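Local structure of protocatechuate decarboxylase (Klebsiella pneumoniae, 5O3M) at residues P225-M230 / V271-K276; I283-E288 / K327-R332. The protein probably decarboxylates 3,4-dihydroxybenzoate as a UbiD-type, prenylated-flavin-dependent enzyme, a chemistry that can also be turned round to carboxylate catechols at the para position. One frame throughout, in Å; residues are numbered along the deposited sequence.

Contact 1. Residues P225-M230 / V271-K276; sequences PITINM and VSVPEK
The hydroxyl of T227 reaches the carbonyl of K276 in the plane of that group: OG1 donates to K276 O over a short 2.5 Å, at a C=O...O angle of 152°. A second flat group, the amide of N229, adds a bond from ND2 to T227 OG1, 3.3 Å long and with OG1 17° out of the amide plane, and the hydroxyl thus both gives and receives. The third is the carboxylate of E275, whose chain bends at chi2; OE1 accepts the K276 N-H at 2.9 Å from its anti side, somewhat out of the plane. Y251 OH also binds OE1, and S177 OG meets OE2, which fixes the carboxylate at both oxygens. This is a loop laid over a barrel strand: residues 271-276 run across the face of strand 224-230 that carries P225, T227 and N229, in the Rift-related domain of the UbiD family. With chi1 at 58°, T227 OG1 lies between the backbone N and the carbonyl carbon, on the K276 side, while CG2 lies beside the backbone N, between K276 O (3.4 Å) and CG2 of V273 (4.0 Å). The puckered rings of P225 and P274 cross at about a right angle, with CB of P225 4.0 Å from CD of P274; next to them, CB of V273 packs 4.1 Å from that same P225 CB. P274 is the centre of an inverse gamma turn, closed by a weak bond from E275 N to V273 O.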
loop_
_atom_site.group_PDB
_atom_site.type_symbol
_atom_site.label_atom_id
_atom_site.label_comp_id
_atom_site.label_asym_id
_atom_site.label_seq_id
_atom_site.Cartn_x
_atom_site.Cartn_y
_atom_site.Cartn_z
ATOM N N PRO A 225 5.336 -16.136 52.955
ATOM C CA PRO A 225 5.582 -17.581 52.935
ATOM C C PRO A 225 4.988 -18.221 51.689
ATOM O O PRO A 225 3.884 -17.888 51.251
ATOM C CB PRO A 225 4.891 -18.074 54.208
ATOM C CG PRO A 225 3.793 -17.093 54.416
ATOM C CD PRO A 225 4.332 -15.759 53.964
ATOM N N ILE A 226 5.736 -19.167 51.133
ATOM C CA ILE A 226 5.444 -19.735 49.829
ATOM C C ILE A 226 5.893 -21.189 49.849
ATOM O O ILE A 226 6.778 -21.569 50.624
ATOM C CB ILE A 226 6.160 -18.906 48.732
ATOM C CG1 ILE A 226 5.884 -19.439 47.332
ATOM C CG2 ILE A 226 7.651 -18.860 48.990
ATOM C CD1 ILE A 226 6.475 -18.554 46.263
ATOM N N THR A 227 5.244 -22.018 49.037
ATOM C CA THR A 227 5.768 -23.343 48.719
ATOM C C THR A 227 5.888 -23.481 47.209
ATOM O O THR A 227 5.054 -22.957 46.455
ATOM C CB THR A 227 4.896 -24.497 49.281
ATOM O OG1 THR A 227 3.552 -24.396 48.780
ATOM C CG2 THR A 227 4.896 -24.502 50.816
ATOM N N ILE A 228 6.939 -24.174 46.782
ATOM C CA ILE A 228 7.217 -24.439 45.379
ATOM C C ILE A 228 7.131 -25.946 45.201
ATOM O O ILE A 228 7.990 -26.682 45.705
ATOM C CB ILE A 228 8.599 -23.921 44.959
ATOM C CG1 ILE A 228 8.800 -22.453 45.386
ATOM C CG2 ILE A 228 8.817 -24.164 43.482
ATOM C CD1 ILE A 228 7.915 -21.443 44.657
ATOM N N ASN A 229 6.115 -26.409 44.481
ATOM C CA ASN A 229 5.824 -27.829 44.352
ATOM C C ASN A 229 6.225 -28.326 42.964
ATOM O O ASN A 229 5.811 -27.755 41.951
ATOM C CB ASN A 229 4.338 -28.085 44.613
ATOM C CG ASN A 229 3.885 -27.588 45.983
ATOM O OD1 ASN A 229 3.781 -28.367 46.925
ATOM N ND2 ASN A 229 3.609 -26.295 46.092
ATOM N N MET A 230 7.011 -29.400 42.915
ATOM C CA MET A 230 7.557 -29.909 41.663
ATOM C C MET A 230 7.403 -31.422 41.604
ATOM O O MET A 230 7.584 -32.106 42.612
ATOM C CB MET A 230 9.028 -29.538 41.526
ATOM C CG MET A 230 9.295 -28.062 41.759
ATOM S SD MET A 230 11.031 -27.659 41.508
ATOM C CE MET A 230 11.753 -28.488 42.919
ATOM N N VAL A 271 5.679 -27.803 56.699
ATOM C CA VAL A 271 6.288 -28.140 57.981
ATOM C C VAL A 271 7.022 -26.938 58.571
ATOM O O VAL A 271 7.110 -26.808 59.793
ATOM C CB VAL A 271 7.209 -29.368 57.849
ATOM C CG1 VAL A 271 6.445 -30.527 57.230
ATOM C CG2 VAL A 271 8.446 -29.036 57.024
ATOM N N SER A 272 7.521 -26.025 57.739
ATOM C CA SER A 272 8.297 -24.890 58.222
ATOM C C SER A 272 7.711 -23.528 57.854
ATOM O O SER A 272 8.190 -22.508 58.367
ATOM C CB SER A 272 9.733 -24.962 57.685
ATOM O OG SER A 272 9.768 -24.561 56.324
ATOM N N VAL A 273 6.719 -23.468 56.973
ATOM C CA VAL A 273 6.098 -22.186 56.652
ATOM C C VAL A 273 4.589 -22.350 56.737
ATOM O O VAL A 273 4.062 -23.418 56.391
ATOM C CB VAL A 273 6.522 -21.668 55.266
ATOM C CG1 VAL A 273 8.015 -21.349 55.236
ATOM C CG2 VAL A 273 6.128 -22.670 54.173
ATOM N N PRO A 274 3.860 -21.327 57.190
ATOM C CA PRO A 274 2.382 -21.381 57.271
ATOM C C PRO A 274 1.708 -21.260 55.903
ATOM O O PRO A 274 1.151 -20.230 55.516
ATOM C CB PRO A 274 2.059 -20.190 58.178
ATOM C CG PRO A 274 3.155 -19.194 57.863
ATOM C CD PRO A 274 4.397 -20.019 57.613
ATOM N N GLU A 275 1.752 -22.348 55.135
ATOM C CA GLU A 275 1.208 -22.344 53.783
ATOM C C GLU A 275 1.138 -23.779 53.282
ATOM O O GLU A 275 1.943 -24.627 53.680
ATOM C CB GLU A 275 2.059 -21.475 52.848
ATOM C CG GLU A 275 1.584 -21.444 51.401
ATOM C CD GLU A 275 0.214 -20.820 51.246
ATOM O OE1 GLU A 275 -0.770 -21.583 51.153
ATOM O OE2 GLU A 275 0.126 -19.571 51.219
ATOM N N LYS A 276 0.159 -24.043 52.419
ATOM C CA LYS A 276 -0.101 -25.399 51.963
ATOM C C LYS A 276 0.943 -25.839 50.941
ATOM O O LYS A 276 1.593 -25.020 50.285
ATOM C CB LYS A 276 -1.499 -25.506 51.344
ATOM C CG LYS A 276 -2.645 -25.147 52.277
ATOM C CD LYS A 276 -2.655 -26.045 53.522
ATOM C CE LYS A 276 -3.777 -25.673 54.502
ATOM N NZ LYS A 276 -3.616 -24.309 55.075
#

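Contact 2. Residues I283-E288 / K327-R332; sequences IVIEGE and KAVTMR
A classic beta bulge marks one end of the antiparallel pairing between I283-E288 and K327-R332: both K327 and A328 face E286. The carbonyl oxygen of E286 accepts two N-H groups, from K327 N at 2.8 Å and from A328 N at 3.1 Å, and both come to the same face of its carbonyl plane. Beyond the bulge the register is regular, and V284 and T330 form a hydrogen-bonded pair; V284 N donates to T330 O at 2.8 Å, and T330 N returns the bond to V284 O. That last oxygen also receives a CA-H contact from V329.

The two faces of the sheet differ in chemistry. On one, I283 lies beside both V329 and M331, its CG2 4.2 Å from V329 CG1 and its CG1 against M331 CB, with I285 continuing the apolar row. The other carries polar groups among aliphatic ones. E286 reaches out extended beyond CG, and a water donates to both E286 OE2 (2.8 Å) and T330 OG1 (2.9 Å). T330 OG1 stands between the backbone N and the carbonyl carbon (chi1 78°), which sets it against V284, 3.4 Å from CB; this hydroxyl is also bonded to C137 O. Both carboxylate oxygens of E286 take backbone N-H groups of the 271-276 loop as well, S272 being the strongest partner. Toward the exposed end, K327 NZ makes a long, weak salt bridge to E288 OE2 at 3.5 Å. Such a bulge, two residues opposite one, is a common irregularity of antiparallel sheets, here in the curled sheet of the UbiD Rift-related domain.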
loop_
_atom_site.group_PDB
_atom_site.type_symbol
_atom_site.label_atom_id
_atom_site.label_comp_id
_atom_site.label_asym_id
_atom_site.label_seq_id
_atom_site.Cartn_x
_atom_site.Cartn_y
_atom_site.Cartn_z
ATOM N N ILE A 283 8.749 -33.201 45.123
ATOM C CA ILE A 283 9.673 -32.315 45.829
ATOM C C ILE A 283 8.925 -31.037 46.199
ATOM O O ILE A 283 8.172 -30.494 45.383
ATOM C CB ILE A 283 10.914 -31.990 44.960
ATOM C CG1 ILE A 283 11.677 -33.268 44.602
ATOM C CG2 ILE A 283 11.837 -30.965 45.649
ATOM C CD1 ILE A 283 12.927 -33.029 43.808
ATOM N N VAL A 284 9.137 -30.550 47.423
ATOM C CA VAL A 284 8.553 -29.287 47.881
ATOM C C VAL A 284 9.652 -28.409 48.469
ATOM O O VAL A 284 10.315 -28.801 49.434
ATOM C CB VAL A 284 7.440 -29.502 48.920
ATOM C CG1 VAL A 284 6.934 -28.156 49.445
ATOM C CG2 VAL A 284 6.297 -30.311 48.309
ATOM N N ILE A 285 9.824 -27.214 47.915
ATOM C CA ILE A 285 10.685 -26.193 48.511
ATOM C C ILE A 285 9.804 -25.217 49.286
ATOM O O ILE A 285 8.945 -24.542 48.703
ATOM C CB ILE A 285 11.518 -25.465 47.444
ATOM C CG1 ILE A 285 12.379 -26.461 46.665
ATOM C CG2 ILE A 285 12.410 -24.447 48.091
ATOM C CD1 ILE A 285 12.836 -25.956 45.299
ATOM N N GLU A 286 9.993 -25.163 50.603
ATOM C CA GLU A 286 9.294 -24.223 51.474
ATOM C C GLU A 286 10.214 -23.040 51.748
ATOM O O GLU A 286 11.393 -23.227 52.065
ATOM C CB GLU A 286 8.873 -24.887 52.794
ATOM C CG GLU A 286 8.122 -26.222 52.627
ATOM C CD GLU A 286 7.518 -26.754 53.932
ATOM O OE1 GLU A 286 7.780 -26.158 55.005
ATOM O OE2 GLU A 286 6.778 -27.773 53.882
ATOM N N GLY A 287 9.678 -21.832 51.619
ATOM C CA GLY A 287 10.471 -20.657 51.907
ATOM C C GLY A 287 9.606 -19.426 52.063
ATOM O O GLY A 287 8.381 -19.510 52.178
ATOM N N GLU A 288 10.270 -18.273 52.077
ATOM C CA GLU A 288 9.585 -16.992 52.131
ATOM C C GLU A 288 10.244 -16.003 51.174
ATOM O O GLU A 288 11.476 -15.910 51.110
ATOM C CB GLU A 288 9.571 -16.433 53.569
ATOM C CG GLU A 288 10.861 -16.621 54.343
ATOM C CD GLU A 288 10.726 -16.229 55.810
ATOM O OE1 GLU A 288 9.625 -16.409 56.368
ATOM O OE2 GLU A 288 11.714 -15.734 56.400
ATOM N N LYS A 327 13.367 -22.277 53.789
ATOM C CA LYS A 327 13.309 -22.767 55.161
ATOM C C LYS A 327 13.300 -24.287 55.254
ATOM O O LYS A 327 13.703 -24.829 56.281
ATOM C CB LYS A 327 12.067 -22.226 55.885
ATOM C CG LYS A 327 11.914 -20.708 55.874
ATOM C CD LYS A 327 12.883 -20.017 56.827
ATOM C CE LYS A 327 12.117 -19.272 57.915
ATOM N NZ LYS A 327 12.915 -18.185 58.566
ATOM N N ALA A 328 12.862 -24.993 54.216
ATOM C CA ALA A 328 12.870 -26.449 54.246
ATOM C C ALA A 328 12.710 -26.993 52.830
ATOM O O ALA A 328 12.165 -26.321 51.950
ATOM C CB ALA A 328 11.755 -26.991 55.152
ATOM N N VAL A 329 13.198 -28.212 52.618
ATOM C CA VAL A 329 12.871 -29.001 51.434
ATOM C C VAL A 329 12.337 -30.339 51.922
ATOM O O VAL A 329 13.015 -31.045 52.682
ATOM C CB VAL A 329 14.078 -29.212 50.502
ATOM C CG1 VAL A 329 13.661 -30.071 49.303
ATOM C CG2 VAL A 329 14.666 -27.882 50.043
ATOM N N THR A 330 11.121 -30.678 51.514
ATOM C CA THR A 330 10.572 -31.999 51.765
ATOM C C THR A 330 10.454 -32.732 50.435
ATOM O O THR A 330 10.361 -32.111 49.370
ATOM C CB THR A 330 9.210 -31.923 52.479
ATOM O OG1 THR A 330 8.180 -31.576 51.545
ATOM C CG2 THR A 330 9.242 -30.881 53.592
ATOM N N MET A 331 10.478 -34.059 50.486
ATOM C CA MET A 331 10.371 -34.801 49.241
ATOM C C MET A 331 9.939 -36.232 49.529
ATOM O O MET A 331 9.997 -36.699 50.671
ATOM C CB MET A 331 11.691 -34.764 48.468
ATOM C CG MET A 331 12.880 -35.361 49.206
ATOM S SD MET A 331 14.420 -35.188 48.269
ATOM C CE MET A 331 14.601 -33.405 48.218
ATOM N N ARG A 332 9.483 -36.913 48.479
ATOM C CA ARG A 332 9.189 -38.337 48.573
ATOM C C ARG A 332 10.480 -39.153 48.645
ATOM O O ARG A 332 11.566 -38.706 48.254
ATOM C CB ARG A 332 8.366 -38.815 47.372
ATOM C CG ARG A 332 7.021 -38.142 47.206
ATOM C CD ARG A 332 6.233 -38.761 46.074
ATOM N NE ARG A 332 5.826 -40.128 46.363
ATOM C CZ ARG A 332 4.746 -40.712 45.851
ATOM N NH1 ARG A 332 3.952 -40.047 45.025
ATOM N NH2 ARG A 332 4.444 -41.958 46.185
HETATM O O HOH W 1 5.925 -29.906 52.361
#

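Strands 224-230 and 283-289 are neighbours in one sheet, joined by bonds such as I228 N to I285 O (2.8 Å), so contacts 1 and 2 lie side by side, their centres about 7 Å apart. Contact 2 is the more buried: two strands share backbone bonds, and its apolar row lies on the face shared with I228, whose side chain meets I324 and M202. Contact 1, a loop lying over a strand, is only partly buried and relies on the packing of P225, V273 and P274 and one side-chain hydroxyl. E286 connects the two: OE1 accepts the N-H of S272 at 2.7 Å and OE2 that of V271. S272 OG in turn packs on the CB atoms of K327 and A328, beside the bulge.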